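Local coordinates for adhesin (Streptococcus sanguinis SK1 = NCTC 7863, PDB 6VT2), which binds sialylated glycans through two tandem Siglec-like modules of a serine-rich repeat adhesin, probably attaching the streptococcus to host glycoproteins, at residues G233-V238 and N275-T280; A157-A162 and V180-P185. All blocks are in the same frame, centred on the assembly; numbering follows the deposited sequence.

Contact 1: residues G233-V238 and N275-T280; sequences GKITNV and NPLVTT
L277 reaches across from one sheet of a beta sandwich to meet I235 and V238 on the other. Its CB and CG form the stalk: CG, set anti to the backbone N (chi1 -177°), carries the two terminal methyls off strand 277-280 toward strand 235-238. Of the L277 atoms it is CD2 that makes the contacts with 233-238, CD1 being on the other branch. L277 CD2 lies 3.7 Å from CG2 of I235. The same L277 CD2 is 3.8 Å from CG2 of V238. One methyl thus rests against two beta-branched residues, whose short, stiff side chains suit a strand and offer methyls close to the backbone. T236 and N237, which form a classic bulge opposite T304, point away, while I235 and V238 on either side of them in sequence both point toward 275-280. Further along, the CG1 methyl of V238 passes T279, 4.1 Å from its OG1. That hydroxyl is buried, but it hydrogen-bonds to OG1 of T262, so a threonine can sit at an apolar boundary without leaving its oxygen unsatisfied. F228, on the strand next to 277-283, touches I235, V238 and T279. The axes of 235-238 and 277-280 come within 9.9 Å and run 21° from parallel, a spacing suited to layers joined by side chains; no hydrogen bond links the two segments. Chemically, the contact is van der Waals and hydrophobic, part of the packing between the two sheets of this Siglec-like module.

Contact 2: residues A157-A162 and V180-P185; sequences AAVKSA and VTITYP
This is a small, wholly apolar helix-on-sheet contact: the C-terminal part of helix 149-162 rests, through V159, on strand 180-183, the central strand of a three-stranded antiparallel sheet. V159 is the residue of the helical segment that reaches the strand, and with chi1 at 174° its two methyls diverge to different partners. CG1 of V159 lies 4.0 Å from CD1 of I182, the two side chains meeting at a slant. CG2 meets V180 tip to tip, methyl against methyl, 4.1 Å from V180 CG2. V180 and I182, two apart on an extended strand, both point toward the helix, so a single valine can touch both. Isoleucine suits the second position because its longer branch extends to CD1, whereas V180 lies opposite V159 and needs no such length. Beta-branched residues also suit the extended backbone. The strand is paired on both edges: V180 and I182 with I192 and D190 of strand 189-192, and T181 and T183 with S173 and T171 of strand 171-174. Y172 and I192, from these flanking strands, touch both V159 and I182 and continue the apolar layer. Just past the strand, Y184 packs its ring against Y131 and hydrogen-bonds through OH to D190, both residues of a calcium site. A helix packed on one face of a three-stranded antiparallel sheet is consistent with the atypical Rib domain to which both segments belong.

From the N terminus, the chain passes through the first Siglec-like module and then reaches contact 2, where helix 149-162 and strand 180-183 close a loop through strand 171-174. Contact 1 opens only afterwards, in the second Siglec-like module. Between its segments lie 36 residues that include helix 244-255, several of whose residues line a glycan pocket, and strand 259-261. The two loops therefore follow in series, neither nested nor crossed. Their centres are 28 Å apart and their nearest atoms about 12 Å, without touching. Contact 2 ties helix to sheet inside the Rib-like domain, contact 1 ties sheet to sheet in the next module, so each lies wholly within its own domain of the elongated chain.

Contact 1: residues G233-V238 and N275-T280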
ATOM      1  N   GLY A 233      -1.880  -7.356   9.865  1.00 14.54           N
ATOM      2  CA  GLY A 233      -2.289  -6.205   9.125  1.00 17.61           C
ATOM      3  C   GLY A 233      -3.778  -6.007   9.082  1.00 12.89           C
ATOM      4  O   GLY A 233      -4.228  -5.078   8.382  1.00 13.95           O
ATOM      5  N   LYS A 234      -4.552  -6.822   9.823  1.00 13.64           N
ATOM      6  CA  LYS A 234      -6.001  -6.764   9.765  1.00 12.23           C
ATOM      7  C   LYS A 234      -6.593  -6.836  11.162  1.00 11.47           C
ATOM      8  O   LYS A 234      -6.268  -7.739  11.944  1.00 14.27           O
ATOM      9  CB  LYS A 234      -6.539  -7.895   8.894  1.00 15.39           C
ATOM     10  CG  LYS A 234      -8.002  -8.104   8.955  1.00 13.54           C
ATOM     11  CD  LYS A 234      -8.787  -6.869   8.471  1.00 17.89           C
ATOM     12  CE  LYS A 234     -10.265  -7.183   8.423  1.00 17.55           C
ATOM     13  NZ  LYS A 234     -11.095  -5.972   8.309  1.00 20.77           N
ATOM     14  N   ILE A 235      -7.450  -5.877  11.471  1.00  9.50           N
ATOM     15  CA  ILE A 235      -8.304  -5.923  12.647  1.00 11.41           C
ATOM     16  C   ILE A 235      -9.741  -5.984  12.193  1.00 12.28           C
ATOM     17  O   ILE A 235     -10.154  -5.268  11.267  1.00 13.53           O
ATOM     18  CB  ILE A 235      -8.026  -4.701  13.550  1.00  9.88           C
ATOM     19  CG1 ILE A 235      -6.618  -4.873  14.138  1.00 10.78           C
ATOM     20  CG2 ILE A 235      -9.100  -4.494  14.548  1.00 11.09           C
ATOM     21  CD1 ILE A 235      -6.177  -3.611  14.885  1.00 13.73           C
ATOM     22  N   THR A 236     -10.492  -6.852  12.859  1.00 12.45           N
ATOM     23  CA  THR A 236     -11.892  -7.068  12.556  1.00 14.99           C
ATOM     24  C   THR A 236     -12.816  -6.393  13.540  1.00 14.51           C
ATOM     25  O   THR A 236     -13.972  -6.154  13.191  1.00 13.73           O
ATOM     26  CB  THR A 236     -12.241  -8.555  12.521  1.00 18.32           C
ATOM     27  OG1 THR A 236     -12.038  -9.177  13.797  1.00 23.36           O
ATOM     28  CG2 THR A 236     -11.365  -9.225  11.469  1.00 16.85           C
ATOM     29  N   ASN A 237     -12.367  -6.069  14.757  1.00 13.21           N
ATOM     30  CA  ASN A 237     -13.282  -5.487  15.718  1.00 13.27           C
ATOM     31  C   ASN A 237     -12.487  -4.668  16.696  1.00 11.47           C
ATOM     32  O   ASN A 237     -11.428  -5.122  17.126  1.00 11.68           O
ATOM     33  CB  ASN A 237     -14.054  -6.564  16.462  1.00 14.23           C
ATOM     34  CG  ASN A 237     -14.929  -5.998  17.538  1.00 19.51           C
ATOM     35  OD1 ASN A 237     -14.526  -5.905  18.699  1.00 16.37           O
ATOM     36  ND2 ASN A 237     -16.122  -5.590  17.162  1.00 27.18           N
ATOM     37  N   VAL A 238     -13.046  -3.513  17.091  1.00 11.01           N
ATOM     38  CA  VAL A 238     -12.573  -2.689  18.198  1.00 11.08           C
ATOM     39  C   VAL A 238     -13.723  -2.562  19.170  1.00  9.84           C
ATOM     40  O   VAL A 238     -14.844  -2.197  18.775  1.00 13.56           O
ATOM     41  CB  VAL A 238     -12.081  -1.325  17.707  1.00 11.64           C
ATOM     42  CG1 VAL A 238     -11.750  -0.429  18.880  1.00 12.71           C
ATOM     43  CG2 VAL A 238     -10.944  -1.501  16.762  1.00 13.72           C
ATOM     44  N   ASN A 275       0.380   2.032   8.733  1.00 17.13           N
ATOM     45  CA  ASN A 275      -0.945   2.543   8.367  1.00 19.81           C
ATOM     46  C   ASN A 275      -1.979   1.919   9.299  1.00 10.85           C
ATOM     47  O   ASN A 275      -2.731   1.003   8.921  1.00 14.12           O
ATOM     48  CB  ASN A 275      -1.247   2.226   6.904  1.00 18.91           C
ATOM     49  CG  ASN A 275      -0.318   2.977   5.955  1.00 24.43           C
ATOM     50  OD1 ASN A 275       0.599   2.385   5.333  1.00 28.77           O
ATOM     51  ND2 ASN A 275      -0.486   4.280   5.903  1.00 21.26           N
ATOM     52  N   PRO A 276      -2.019   2.365  10.540  1.00 15.27           N
ATOM     53  CA  PRO A 276      -2.875   1.725  11.527  1.00 14.11           C
ATOM     54  C   PRO A 276      -4.349   2.001  11.297  1.00 12.90           C
ATOM     55  O   PRO A 276      -4.763   2.943  10.604  1.00 14.09           O
ATOM     56  CB  PRO A 276      -2.431   2.350  12.838  1.00 12.69           C
ATOM     57  CG  PRO A 276      -1.940   3.743  12.418  1.00 17.27           C
ATOM     58  CD  PRO A 276      -1.276   3.502  11.100  1.00 17.76           C
ATOM     59  N   LEU A 277      -5.148   1.153  11.922  1.00 11.38           N
ATOM     60  CA  LEU A 277      -6.564   1.412  12.008  1.00 12.48           C
ATOM     61  C   LEU A 277      -6.805   2.571  12.966  1.00 10.05           C
ATOM     62  O   LEU A 277      -6.263   2.597  14.075  1.00 11.22           O
ATOM     63  CB  LEU A 277      -7.250   0.183  12.522  1.00 10.34           C
ATOM     64  CG  LEU A 277      -8.764   0.209  12.615  1.00 11.26           C
ATOM     65  CD1 LEU A 277      -9.362   0.327  11.250  1.00 13.56           C
ATOM     66  CD2 LEU A 277      -9.272  -1.001  13.338  1.00 14.36           C
ATOM     67  N   VAL A 278      -7.704   3.461  12.600  1.00 11.16           N
ATOM     68  CA  VAL A 278      -7.890   4.691  13.369  1.00 11.33           C
ATOM     69  C   VAL A 278      -9.343   4.736  13.780  1.00 10.87           C
ATOM     70  O   VAL A 278     -10.233   4.690  12.927  1.00 11.78           O
ATOM     71  CB  VAL A 278      -7.537   5.943  12.561  1.00 13.59           C
ATOM     72  CG1 VAL A 278      -7.785   7.236  13.376  1.00 15.25           C
ATOM     73  CG2 VAL A 278      -6.074   5.933  12.117  1.00 14.03           C
ATOM     74  N   THR A 279      -9.579   4.867  15.080  1.00 10.45           N
ATOM     75  CA  THR A 279     -10.895   5.130  15.655  1.00  9.14           C
ATOM     76  C   THR A 279     -10.864   6.608  16.071  1.00  9.90           C
ATOM     77  O   THR A 279      -9.928   7.035  16.757  1.00 11.88           O
ATOM     78  CB  THR A 279     -11.202   4.271  16.872  1.00 14.27           C
ATOM     79  OG1 THR A 279     -11.220   2.859  16.525  1.00 14.44           O
ATOM     80  CG2 THR A 279     -12.546   4.664  17.450  1.00 13.28           C
ATOM     81  N   THR A 280     -11.832   7.385  15.619  1.00  9.30           N
ATOM     82  CA  THR A 280     -11.946   8.792  16.008  1.00  9.16           C
ATOM     83  C   THR A 280     -13.114   8.932  16.949  1.00 10.45           C
ATOM     84  O   THR A 280     -14.204   8.428  16.679  1.00 10.50           O
ATOM     85  CB  THR A 280     -12.144   9.668  14.808  1.00  9.17           C
ATOM     86  OG1 THR A 280     -10.975   9.568  13.976  1.00 13.22           O
ATOM     87  CG2 THR A 280     -12.257  11.126  15.199  1.00 12.99           C
TER

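Contact 2: residues A157-A162 and V180-P185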
ATOM      1  N   ALA A 157      -4.523 -14.875  -3.217  1.00 26.03           N
ATOM      2  CA  ALA A 157      -4.457 -13.465  -3.564  1.00 27.58           C
ATOM      3  C   ALA A 157      -3.066 -12.914  -3.326  1.00 20.25           C
ATOM      4  O   ALA A 157      -2.566 -12.083  -4.099  1.00 24.55           O
ATOM      5  CB  ALA A 157      -5.484 -12.699  -2.744  1.00 27.94           C
ATOM      6  N   ALA A 158      -2.430 -13.337  -2.234  1.00 22.25           N
ATOM      7  CA  ALA A 158      -1.093 -12.842  -1.938  1.00 18.29           C
ATOM      8  C   ALA A 158      -0.057 -13.421  -2.917  1.00 23.01           C
ATOM      9  O   ALA A 158       0.938 -12.769  -3.249  1.00 23.77           O
ATOM     10  CB  ALA A 158      -0.694 -13.195  -0.515  1.00 24.10           C
ATOM     11  N   VAL A 159      -0.263 -14.628  -3.418  1.00 23.46           N
ATOM     12  CA  VAL A 159       0.648 -15.241  -4.423  1.00 20.24           C
ATOM     13  C   VAL A 159       0.463 -14.532  -5.758  1.00 23.87           C
ATOM     14  O   VAL A 159       1.443 -14.135  -6.286  1.00 26.33           O
ATOM     15  CB  VAL A 159       0.462 -16.760  -4.520  1.00 16.67           C
ATOM     16  CG1 VAL A 159       1.285 -17.319  -5.655  1.00 25.03           C
ATOM     17  CG2 VAL A 159       0.868 -17.454  -3.223  1.00 18.84           C
ATOM     18  N   LYS A 160      -0.764 -14.271  -6.161  1.00 26.21           N
ATOM     19  CA  LYS A 160      -1.058 -13.595  -7.443  1.00 25.23           C
ATOM     20  C   LYS A 160      -0.492 -12.175  -7.350  1.00 29.76           C
ATOM     21  O   LYS A 160       0.111 -11.710  -8.282  1.00 30.06           O
ATOM     22  CB  LYS A 160      -2.554 -13.598  -7.741  1.00 24.32           C
ATOM     23  CG  LYS A 160      -3.145 -14.883  -8.276  1.00 34.33           C
ATOM     24  CD  LYS A 160      -4.292 -14.660  -9.213  1.00 45.33           C
ATOM     25  CE  LYS A 160      -5.615 -15.155  -8.706  1.00 50.49           C
ATOM     26  NZ  LYS A 160      -6.267 -16.100  -9.659  1.00 59.95           N
ATOM     27  N   SER A 161      -0.631 -11.522  -6.211  1.00 27.55           N
ATOM     28  CA  SER A 161      -0.149 -10.133  -6.009  1.00 33.12           C
ATOM     29  C   SER A 161       1.370 -10.067  -6.134  1.00 34.76           C
ATOM     30  O   SER A 161       1.867  -9.154  -6.727  1.00 34.84           O
ATOM     31  CB  SER A 161      -0.615  -9.555  -4.704  1.00 32.84           C
ATOM     32  OG  SER A 161       0.324  -8.637  -4.183  1.00 38.08           O
ATOM     33  N   ALA A 162       2.100 -11.071  -5.677  1.00 28.85           N
ATOM     34  CA  ALA A 162       3.575 -11.072  -5.742  1.00 24.96           C
ATOM     35  C   ALA A 162       4.063 -11.592  -7.102  1.00 25.56           C
ATOM     36  O   ALA A 162       5.205 -11.605  -7.294  1.00 28.45           O
ATOM     37  CB  ALA A 162       4.156 -11.898  -4.659  1.00 26.38           C
ATOM     38  N   VAL A 180       1.105 -24.100  -1.751  1.00 12.58           N
ATOM     39  CA  VAL A 180       0.500 -23.545  -2.940  1.00 13.66           C
ATOM     40  C   VAL A 180       1.016 -24.300  -4.147  1.00 13.61           C
ATOM     41  O   VAL A 180       2.224 -24.470  -4.318  1.00 15.71           O
ATOM     42  CB  VAL A 180       0.807 -22.059  -3.065  1.00 16.05           C
ATOM     43  CG1 VAL A 180       0.356 -21.560  -4.488  1.00 14.93           C
ATOM     44  CG2 VAL A 180       0.087 -21.283  -2.003  1.00 15.54           C
ATOM     45  N   THR A 181       0.109 -24.734  -4.976  1.00 13.99           N
ATOM     46  CA  THR A 181       0.466 -25.338  -6.250  1.00 14.30           C
ATOM     47  C   THR A 181       0.039 -24.393  -7.348  1.00 16.43           C
ATOM     48  O   THR A 181      -1.140 -24.058  -7.455  1.00 18.11           O
ATOM     49  CB  THR A 181      -0.218 -26.679  -6.417  1.00 17.33           C
ATOM     50  OG1 THR A 181       0.237 -27.569  -5.427  1.00 19.69           O
ATOM     51  CG2 THR A 181       0.134 -27.280  -7.816  1.00 18.26           C
ATOM     52  N   ILE A 182       0.969 -23.943  -8.181  1.00 13.64           N
ATOM     53  CA  ILE A 182       0.680 -23.063  -9.335  1.00 15.60           C
ATOM     54  C   ILE A 182       0.710 -23.992 -10.529  1.00 18.49           C
ATOM     55  O   ILE A 182       1.649 -24.675 -10.644  1.00 16.12           O
ATOM     56  CB  ILE A 182       1.730 -21.950  -9.447  1.00 16.30           C
ATOM     57  CG1 ILE A 182       1.781 -21.140  -8.145  1.00 15.41           C
ATOM     58  CG2 ILE A 182       1.505 -21.055 -10.679  1.00 21.47           C
ATOM     59  CD1 ILE A 182       2.891 -20.140  -8.058  1.00 18.89           C
ATOM     60  N   THR A 183      -0.340 -24.060 -11.307  1.00 14.17           N
ATOM     61  CA  THR A 183      -0.367 -24.936 -12.474  1.00 15.23           C
ATOM     62  C   THR A 183      -0.302 -24.027 -13.678  1.00 18.70           C
ATOM     63  O   THR A 183      -1.159 -23.255 -13.865  1.00 16.89           O
ATOM     64  CB  THR A 183      -1.594 -25.833 -12.512  1.00 16.84           C
ATOM     65  OG1 THR A 183      -1.581 -26.632 -11.339  1.00 18.98           O
ATOM     66  CG2 THR A 183      -1.638 -26.767 -13.694  1.00 18.10           C
ATOM     67  N   TYR A 184       0.748 -24.151 -14.453  1.00 14.40           N
ATOM     68  CA  TYR A 184       0.881 -23.372 -15.671  1.00 15.88           C
ATOM     69  C   TYR A 184      -0.039 -23.992 -16.673  1.00 13.59           C
ATOM     70  O   TYR A 184      -0.512 -25.056 -16.649  1.00 12.09           O
ATOM     71  CB  TYR A 184       2.330 -23.382 -16.110  1.00 13.97           C
ATOM     72  CG  TYR A 184       3.115 -22.686 -15.074  1.00 11.45           C
ATOM     73  CD1 TYR A 184       2.827 -21.401 -14.691  1.00 16.64           C
ATOM     74  CD2 TYR A 184       4.066 -23.393 -14.412  1.00 11.48           C
ATOM     75  CE1 TYR A 184       3.511 -20.813 -13.662  1.00 17.68           C
ATOM     76  CE2 TYR A 184       4.802 -22.795 -13.432  1.00 12.76           C
ATOM     77  CZ  TYR A 184       4.522 -21.513 -13.044  1.00 14.74           C
ATOM     78  OH  TYR A 184       5.229 -20.935 -12.056  1.00 17.14           O
ATOM     79  N   PRO A 185      -0.415 -23.233 -17.887  1.00 14.77           N
ATOM     80  CA  PRO A 185      -1.336 -23.720 -18.934  1.00 12.87           C
ATOM     81  C   PRO A 185      -0.961 -25.046 -19.553  1.00 12.30           C
ATOM     82  O   PRO A 185      -1.814 -25.771 -20.059  1.00 14.10           O
ATOM     83  CB  PRO A 185      -1.288 -22.593 -19.982  1.00 17.99           C
ATOM     84  CG  PRO A 185      -0.802 -21.406 -19.292  1.00 24.06           C
ATOM     85  CD  PRO A 185       0.004 -21.855 -18.097  1.00 16.34           C
TER